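Local coordinates for GCN5-related N-acetyltransferase (Exiguobacterium sibiricum 255-15, PDB 3GYA), which binds coenzyme A and probably transfers an acyl group from its thioester to an acceptor, as a member of the GCN5-related N-acetyltransferase family, at residues A[18-23]-A[83-88]; A[122-127]-A[136-141]. All blocks are in the same frame, centred on the assembly; numbering follows the deposited sequence.

How the contacts relate
Contact 1 and contact 2 lie on either side of the bound coenzyme A, their centres about 23 Å apart and their nearest atoms about 7 Å apart, without touching. They follow one another along the chain: 18-23 and 83-88 have met before 122-127 and 136-141 begin. Both reach the same mixed sheet. Contact 1 joins helix 18-26 to the end of strand 76-84, and contact 2 packs helix 120-125 on strand 138-141; strand 111-114, parallel to 76-84, runs between those two strands. From contact 1 the backbone of V84 reaches the pantetheine arm, and from contact 2 the ring of F122 covers it, which places the cofactor between two parts of the acetyltransferase fold.

Contact 1 (A[18-23]-A[83-88]); sequences LPLLAK and YVLPEA. With COA (coenzyme A), chain B.
L20 CD1 lies 3.6 Å from L85 CG, where helix 18-26 leans on the chain leaving strand 76-84. The CD2 methyl of L85 is shared: L20 CD1 touches it, and K23 CG meets it at 3.6 Å, the K23 and L85 side chains crossing at about a right angle. L20 also borders the Y83 ring, its CG 3.9 Å from Y83 CD2 at the ring edge. Y83 OH comes to 3.3 Å from K23 C, with K23 CB beside it, while P86 CD packs against the same CB at 3.9 Å. In the GNAT fold the strand ending here supplies backbone to the pantetheine arm, and V84 N donates to COA O9P at 3.1 Å, with an N-H...O angle of 158°. V84 points away from the helix, Y83 toward it, so neighbouring residues serve cofactor and helix. With CG anti to the backbone N (chi1 -178°), the Y83 ring reaches toward the helix; E27 OE1 is hydrogen-bonded to the Y83 hydroxyl, and L31 and V32 of helix 31-37 touch the side chain. Replacing Y83 by alanine would probably leave E27 without this partner and open a gap beside L20 and K23. L20 in turn rests on V61 and C64 of strand 61-69.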
loop_
_atom_site.group_PDB
_atom_site.type_symbol
_atom_site.label_atom_id
_atom_site.label_comp_id
_atom_site.label_asym_id
_atom_site.label_seq_id
_atom_site.Cartn_x
_atom_site.Cartn_y
_atom_site.Cartn_z
ATOM N N LEU A 18 9.458 -6.211 -13.124
ATOM C CA LEU A 18 8.869 -7.294 -13.933
ATOM C C LEU A 18 8.402 -8.489 -13.078
ATOM O O LEU A 18 7.348 -9.079 -13.362
ATOM C CB LEU A 18 9.814 -7.753 -15.062
ATOM C CG LEU A 18 9.898 -6.802 -16.245
ATOM C CD1 LEU A 18 10.786 -7.414 -17.359
ATOM C CD2 LEU A 18 8.490 -6.468 -16.820
ATOM N N PRO A 19 9.188 -8.887 -12.071
ATOM C CA PRO A 19 8.692 -10.010 -11.231
ATOM C C PRO A 19 7.379 -9.717 -10.541
ATOM O O PRO A 19 6.472 -10.554 -10.539
ATOM C CB PRO A 19 9.832 -10.248 -10.235
ATOM C CG PRO A 19 11.061 -9.685 -10.941
ATOM C CD PRO A 19 10.560 -8.487 -11.695
ATOM N N LEU A 20 7.256 -8.519 -10.005
ATOM C CA LEU A 20 6.015 -8.122 -9.324
ATOM C C LEU A 20 4.838 -8.033 -10.303
ATOM O O LEU A 20 3.709 -8.458 -10.007
ATOM C CB LEU A 20 6.217 -6.789 -8.602
ATOM C CG LEU A 20 5.623 -6.679 -7.202
ATOM C CD1 LEU A 20 6.300 -7.566 -6.229
ATOM C CD2 LEU A 20 5.697 -5.240 -6.752
ATOM N N LEU A 21 5.106 -7.474 -11.484
ATOM C CA LEU A 21 4.111 -7.379 -12.535
ATOM C C LEU A 21 3.658 -8.766 -12.965
ATOM O O LEU A 21 2.457 -9.011 -13.151
ATOM C CB LEU A 21 4.676 -6.678 -13.760
ATOM C CG LEU A 21 4.723 -5.170 -13.702
ATOM C CD1 LEU A 21 5.671 -4.588 -14.775
ATOM C CD2 LEU A 21 3.261 -4.627 -13.833
ATOM N N ALA A 22 4.618 -9.676 -13.137
ATOM C CA ALA A 22 4.304 -11.012 -13.654
ATOM C C ALA A 22 3.460 -11.819 -12.670
ATOM O O ALA A 22 2.446 -12.433 -13.045
ATOM C CB ALA A 22 5.602 -11.781 -14.002
ATOM N N LYS A 23 3.890 -11.859 -11.410
ATOM C CA LYS A 23 3.178 -12.644 -10.398
ATOM C C LYS A 23 1.786 -12.102 -10.128
ATOM O O LYS A 23 0.818 -12.852 -10.031
ATOM C CB LYS A 23 3.979 -12.734 -9.094
ATOM C CG LYS A 23 5.277 -13.495 -9.231
ATOM C CD LYS A 23 5.036 -14.966 -9.582
ATOM C CE LYS A 23 6.361 -15.731 -9.703
ATOM N NZ LYS A 23 6.155 -17.176 -10.037
ATOM N N TYR A 83 0.825 -4.985 -2.522
ATOM C CA TYR A 83 1.004 -6.326 -3.046
ATOM C C TYR A 83 2.347 -6.878 -2.576
ATOM O O TYR A 83 3.363 -6.183 -2.684
ATOM C CB TYR A 83 1.006 -6.285 -4.578
ATOM C CG TYR A 83 1.148 -7.632 -5.213
ATOM C CD1 TYR A 83 0.052 -8.469 -5.351
ATOM C CD2 TYR A 83 2.379 -8.094 -5.681
ATOM C CE1 TYR A 83 0.170 -9.754 -5.924
ATOM C CE2 TYR A 83 2.512 -9.370 -6.218
ATOM C CZ TYR A 83 1.398 -10.187 -6.367
ATOM O OH TYR A 83 1.504 -11.454 -6.928
ATOM N N VAL A 84 2.331 -8.114 -2.079
ATOM C CA VAL A 84 3.571 -8.841 -1.688
ATOM C C VAL A 84 3.714 -10.049 -2.597
ATOM O O VAL A 84 2.742 -10.758 -2.820
ATOM C CB VAL A 84 3.487 -9.326 -0.223
ATOM C CG1 VAL A 84 4.754 -10.152 0.149
ATOM C CG2 VAL A 84 3.264 -8.122 0.713
ATOM N N LEU A 85 4.903 -10.267 -3.149
ATOM C CA LEU A 85 5.175 -11.473 -3.973
ATOM C C LEU A 85 4.726 -12.729 -3.229
ATOM O O LEU A 85 4.969 -12.834 -2.015
ATOM C CB LEU A 85 6.678 -11.620 -4.240
ATOM C CG LEU A 85 7.303 -10.903 -5.429
ATOM C CD1 LEU A 85 8.764 -11.350 -5.480
ATOM C CD2 LEU A 85 6.570 -11.161 -6.751
ATOM N N PRO A 86 4.067 -13.672 -3.929
ATOM C CA PRO A 86 3.634 -14.895 -3.249
ATOM C C PRO A 86 4.697 -15.587 -2.399
ATOM O O PRO A 86 4.427 -15.951 -1.262
ATOM C CB PRO A 86 3.183 -15.799 -4.406
ATOM C CG PRO A 86 2.731 -14.841 -5.450
ATOM C CD PRO A 86 3.645 -13.663 -5.357
ATOM N N GLU A 87 5.911 -15.750 -2.913
ATOM C CA GLU A 87 6.929 -16.467 -2.134
ATOM C C GLU A 87 7.413 -15.686 -0.900
ATOM O O GLU A 87 8.028 -16.276 -0.003
ATOM C CB GLU A 87 8.106 -16.907 -3.015
ATOM C CG GLU A 87 7.825 -18.177 -3.847
ATOM C CD GLU A 87 7.647 -19.442 -2.999
ATOM O OE1 GLU A 87 8.535 -19.747 -2.173
ATOM O OE2 GLU A 87 6.620 -20.142 -3.159
ATOM N N ALA A 88 7.094 -14.396 -0.830
ATOM C CA ALA A 88 7.509 -13.520 0.265
ATOM C C ALA A 88 6.412 -13.291 1.313
ATOM O O ALA A 88 6.632 -12.603 2.316
ATOM C CB ALA A 88 7.991 -12.187 -0.286
HETATM N N1A COA B . -2.116 -14.377 1.927
HETATM C C2A COA B . -3.042 -13.500 2.439
HETATM N N3A COA B . -2.947 -13.044 3.731
HETATM C C4A COA B . -1.922 -13.471 4.523
HETATM C C5A COA B . -0.976 -14.365 4.036
HETATM C C6A COA B . -1.085 -14.824 2.716
HETATM N N6A COA B . -0.260 -15.719 2.193
HETATM N N7A COA B . -0.102 -14.605 5.053
HETATM C C8A COA B . -0.476 -13.885 6.134
HETATM N N9A COA B . -1.612 -13.180 5.821
HETATM C C1B COA B . -2.340 -12.241 6.709
HETATM C C2B COA B . -2.655 -12.877 8.055
HETATM O O2B COA B . -3.899 -12.383 8.525
HETATM C C3B COA B . -1.539 -12.403 8.955
HETATM O O3B COA B . -1.865 -12.442 10.330
HETATM P P3B COA B . -0.952 -13.297 11.365
HETATM O O7A COA B . -1.286 -12.903 12.788
HETATM O O8A COA B . -1.245 -14.759 11.143
HETATM O O9A COA B . 0.537 -13.069 11.174
HETATM C C4B COA B . -1.339 -10.988 8.426
HETATM O O4B COA B . -1.586 -11.064 7.029
HETATM C C5B COA B . 0.049 -10.371 8.677
HETATM O O5B COA B . 1.036 -11.223 8.155
HETATM P P1A COA B . 2.247 -10.729 7.163
HETATM O O1A COA B . 2.713 -9.362 7.589
HETATM O O2A COA B . 3.215 -11.844 7.090
HETATM O O3A COA B . 1.436 -10.582 5.798
HETATM P P2A COA B . 1.991 -10.551 4.289
HETATM O O4A COA B . 3.427 -10.101 4.201
HETATM O O5A COA B . 1.716 -11.863 3.697
HETATM O O6A COA B . 1.073 -9.395 3.656
HETATM C CBP COA B . -0.878 -9.333 2.237
HETATM C CCP COA B . -0.342 -9.570 3.640
HETATM C CDP COA B . -0.552 -7.905 1.807
HETATM C CEP COA B . -2.413 -9.543 2.238
HETATM C CAP COA B . -0.144 -10.300 1.288
HETATM O OAP COA B . -0.203 -11.642 1.720
HETATM C C9P COA B . -0.682 -10.217 -0.115
HETATM O O9P COA B . -0.309 -9.213 -0.984
HETATM N N8P COA B . -1.524 -11.157 -0.540
HETATM C C7P COA B . -2.062 -11.022 -1.887
HETATM C C6P COA B . -2.971 -12.187 -2.243
HETATM C C5P COA B . -4.162 -12.161 -1.323
HETATM O O5P COA B . -4.814 -11.115 -1.233
HETATM N N4P COA B . -4.433 -13.292 -0.653
HETATM C C3P COA B . -5.762 -13.889 -0.623
HETATM C C2P COA B . -5.747 -15.383 -0.947
HETATM S S1P COA B . -5.164 -15.801 -2.626
#

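Contact 2 (A[122-127]-A[136-141]); sequences FYQGLG and ITHTLD. With COA (coenzyme A), chain B; EDO (1,2-ethanediol), chain F.
The chi1 of H138 (-67°, CG anti to its carbonyl carbon) brings one face of the imidazole up to Y123 CB, which the helix backbone places, while the chi1 of Y123 (-72°) carries the phenol off beyond this contact. The CH-pi contact measures 4.0 Å from Y123 CB to the centroid of the H138 ring and stands 17° off the normal. The two rings themselves sit obliquely, and the phenol continues away from strand 138-141, its OH accepting a hydrogen bond of 3.0 Å from EDO O2 of an ethanediol probably left by crystallisation. Q124 CG approaches the H138 ring near its plane, 4.3 Å from H138 NE2. Both imidazole nitrogens are engaged: H138 ND1 and T137 OG1 are 2.8 Å apart, and NE2 bonds to D120, which also holds the amide of Q124. These bonds at two positions probably fix the ring's rotation. At the other end, L140 CD1 lies 3.4 Å from G127 O, where a Schellman motif, with positive phi at G127, follows the last turn of the helix. On the helix's cofactor side, one face of the F122 ring takes COA CCP 3.8 Å above its centre, and L126 CD1 lies over the opposite face. T137 and H138 lie together opposite L114 of strand 111-114, a classic beta bulge where strand 138-141 begins; the helix packed across this strand and facing coenzyme A belongs to the C-terminal half of the GNAT fold.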
loop_
_atom_site.group_PDB
_atom_site.type_symbol
_atom_site.label_atom_id
_atom_site.label_comp_id
_atom_site.label_asym_id
_atom_site.label_seq_id
_atom_site.Cartn_x
_atom_site.Cartn_y
_atom_site.Cartn_z
ATOM N N PHE A 122 -5.976 -9.618 7.351
ATOM C CA PHE A 122 -4.820 -8.739 7.408
ATOM C C PHE A 122 -5.207 -7.336 7.877
ATOM O O PHE A 122 -4.636 -6.824 8.831
ATOM C CB PHE A 122 -4.164 -8.661 6.041
ATOM C CG PHE A 122 -3.017 -7.689 5.956
ATOM C CD1 PHE A 122 -1.891 -7.831 6.772
ATOM C CD2 PHE A 122 -3.018 -6.663 5.018
ATOM C CE1 PHE A 122 -0.820 -6.928 6.657
ATOM C CE2 PHE A 122 -1.940 -5.790 4.893
ATOM C CZ PHE A 122 -0.843 -5.927 5.692
ATOM N N TYR A 123 -6.176 -6.706 7.208
ATOM C CA TYR A 123 -6.490 -5.308 7.537
ATOM C C TYR A 123 -7.156 -5.146 8.895
ATOM O O TYR A 123 -6.879 -4.172 9.628
ATOM C CB TYR A 123 -7.259 -4.617 6.403
ATOM C CG TYR A 123 -6.326 -4.353 5.231
ATOM C CD1 TYR A 123 -5.237 -3.485 5.378
ATOM C CD2 TYR A 123 -6.500 -4.993 3.999
ATOM C CE1 TYR A 123 -4.357 -3.249 4.336
ATOM C CE2 TYR A 123 -5.625 -4.753 2.936
ATOM C CZ TYR A 123 -4.549 -3.878 3.120
ATOM O OH TYR A 123 -3.659 -3.628 2.091
ATOM N N GLN A 124 -7.989 -6.102 9.267
ATOM C CA GLN A 124 -8.568 -6.056 10.589
ATOM C C GLN A 124 -7.513 -6.216 11.661
ATOM O O GLN A 124 -7.573 -5.530 12.677
ATOM C CB GLN A 124 -9.697 -7.060 10.735
ATOM C CG GLN A 124 -10.886 -6.609 9.886
ATOM C CD GLN A 124 -12.209 -7.009 10.451
ATOM O OE1 GLN A 124 -12.464 -6.871 11.662
ATOM N NE2 GLN A 124 -13.081 -7.510 9.580
ATOM N N GLY A 125 -6.513 -7.054 11.402
ATOM C CA GLY A 125 -5.398 -7.227 12.341
ATOM C C GLY A 125 -4.605 -5.949 12.588
ATOM O O GLY A 125 -3.949 -5.809 13.613
ATOM N N LEU A 126 -4.654 -5.023 11.630
ATOM C CA LEU A 126 -3.987 -3.728 11.730
ATOM C C LEU A 126 -4.885 -2.642 12.336
ATOM O O LEU A 126 -4.443 -1.496 12.551
ATOM C CB LEU A 126 -3.548 -3.267 10.343
ATOM C CG LEU A 126 -2.442 -4.080 9.683
ATOM C CD1 LEU A 126 -2.377 -3.729 8.174
ATOM C CD2 LEU A 126 -1.083 -3.810 10.370
ATOM N N GLY A 127 -6.142 -2.991 12.572
ATOM C CA GLY A 127 -7.072 -2.096 13.224
ATOM C C GLY A 127 -8.147 -1.519 12.346
ATOM O O GLY A 127 -8.996 -0.796 12.847
ATOM N N ILE A 136 -14.964 1.509 -1.029
ATOM C CA ILE A 136 -14.053 1.117 0.044
ATOM C C ILE A 136 -14.566 -0.104 0.800
ATOM O O ILE A 136 -15.783 -0.333 0.886
ATOM C CB ILE A 136 -13.775 2.295 1.019
ATOM C CG1 ILE A 136 -14.989 2.617 1.879
ATOM C CG2 ILE A 136 -13.380 3.564 0.245
ATOM C CD1 ILE A 136 -14.666 3.665 2.909
ATOM N N THR A 137 -13.632 -0.893 1.324
ATOM C CA THR A 137 -13.950 -2.036 2.175
ATOM C C THR A 137 -13.511 -1.809 3.622
ATOM O O THR A 137 -14.074 -2.421 4.554
ATOM C CB THR A 137 -13.318 -3.333 1.628
ATOM O OG1 THR A 137 -11.904 -3.200 1.551
ATOM C CG2 THR A 137 -13.918 -3.703 0.235
ATOM N N HIS A 138 -12.521 -0.931 3.832
ATOM C CA HIS A 138 -11.962 -0.735 5.178
ATOM C C HIS A 138 -11.647 0.720 5.460
ATOM O O HIS A 138 -11.251 1.481 4.551
ATOM C CB HIS A 138 -10.686 -1.557 5.359
ATOM C CG HIS A 138 -10.917 -3.034 5.358
ATOM N ND1 HIS A 138 -11.034 -3.763 4.196
ATOM C CD2 HIS A 138 -11.067 -3.915 6.376
ATOM C CE1 HIS A 138 -11.251 -5.032 4.499
ATOM N NE2 HIS A 138 -11.273 -5.153 5.814
ATOM N N THR A 139 -11.774 1.084 6.726
ATOM C CA THR A 139 -11.574 2.462 7.163
ATOM C C THR A 139 -10.924 2.483 8.545
ATOM O O THR A 139 -11.140 1.579 9.344
ATOM C CB THR A 139 -12.932 3.230 7.167
ATOM O OG1 THR A 139 -12.716 4.649 7.160
ATOM C CG2 THR A 139 -13.804 2.824 8.367
ATOM N N LEU A 140 -10.144 3.521 8.811
ATOM C CA LEU A 140 -9.536 3.702 10.121
ATOM C C LEU A 140 -9.383 5.194 10.392
ATOM O O LEU A 140 -8.791 5.924 9.573
ATOM C CB LEU A 140 -8.190 2.994 10.191
ATOM C CG LEU A 140 -7.404 3.120 11.506
ATOM C CD1 LEU A 140 -8.180 2.547 12.694
ATOM C CD2 LEU A 140 -6.013 2.449 11.294
ATOM N N ASP A 141 -9.941 5.634 11.523
ATOM C CA ASP A 141 -9.809 7.011 11.967
ATOM C C ASP A 141 -8.487 7.215 12.702
ATOM O O ASP A 141 -8.022 6.321 13.420
ATOM C CB ASP A 141 -10.954 7.388 12.902
ATOM C CG ASP A 141 -12.294 7.542 12.180
ATOM O OD1 ASP A 141 -12.315 7.755 10.951
ATOM O OD2 ASP A 141 -13.329 7.477 12.878
HETATM N N1A COA B . -2.116 -14.377 1.927
HETATM C C2A COA B . -3.042 -13.500 2.439
HETATM N N3A COA B . -2.947 -13.044 3.731
HETATM C C4A COA B . -1.922 -13.471 4.523
HETATM C C5A COA B . -0.976 -14.365 4.036
HETATM C C6A COA B . -1.085 -14.824 2.716
HETATM N N6A COA B . -0.260 -15.719 2.193
HETATM N N7A COA B . -0.102 -14.605 5.053
HETATM C C8A COA B . -0.476 -13.885 6.134
HETATM N N9A COA B . -1.612 -13.180 5.821
HETATM C C1B COA B . -2.340 -12.241 6.709
HETATM C C2B COA B . -2.655 -12.877 8.055
HETATM O O2B COA B . -3.899 -12.383 8.525
HETATM C C3B COA B . -1.539 -12.403 8.955
HETATM O O3B COA B . -1.865 -12.442 10.330
HETATM P P3B COA B . -0.952 -13.297 11.365
HETATM O O7A COA B . -1.286 -12.903 12.788
HETATM O O8A COA B . -1.245 -14.759 11.143
HETATM O O9A COA B . 0.537 -13.069 11.174
HETATM C C4B COA B . -1.339 -10.988 8.426
HETATM O O4B COA B . -1.586 -11.064 7.029
HETATM C C5B COA B . 0.049 -10.371 8.677
HETATM O O5B COA B . 1.036 -11.223 8.155
HETATM P P1A COA B . 2.247 -10.729 7.163
HETATM O O1A COA B . 2.713 -9.362 7.589
HETATM O O2A COA B . 3.215 -11.844 7.090
HETATM O O3A COA B . 1.436 -10.582 5.798
HETATM P P2A COA B . 1.991 -10.551 4.289
HETATM O O4A COA B . 3.427 -10.101 4.201
HETATM O O5A COA B . 1.716 -11.863 3.697
HETATM O O6A COA B . 1.073 -9.395 3.656
HETATM C CBP COA B . -0.878 -9.333 2.237
HETATM C CCP COA B . -0.342 -9.570 3.640
HETATM C CDP COA B . -0.552 -7.905 1.807
HETATM C CEP COA B . -2.413 -9.543 2.238
HETATM C CAP COA B . -0.144 -10.300 1.288
HETATM O OAP COA B . -0.203 -11.642 1.720
HETATM C C9P COA B . -0.682 -10.217 -0.115
HETATM O O9P COA B . -0.309 -9.213 -0.984
HETATM N N8P COA B . -1.524 -11.157 -0.540
HETATM C C7P COA B . -2.062 -11.022 -1.887
HETATM C C6P COA B . -2.971 -12.187 -2.243
HETATM C C5P COA B . -4.162 -12.161 -1.323
HETATM O O5P COA B . -4.814 -11.115 -1.233
HETATM N N4P COA B . -4.433 -13.292 -0.653
HETATM C C3P COA B . -5.762 -13.889 -0.623
HETATM C C2P COA B . -5.747 -15.383 -0.947
HETATM S S1P COA B . -5.164 -15.801 -2.626
HETATM C C1 EDO F . -4.403 -1.436 -1.566
HETATM O O1 EDO F . -4.039 -2.353 -2.591
HETATM C C2 EDO F . -5.486 -2.031 -0.664
HETATM O O2 EDO F . -5.316 -3.439 -0.447
#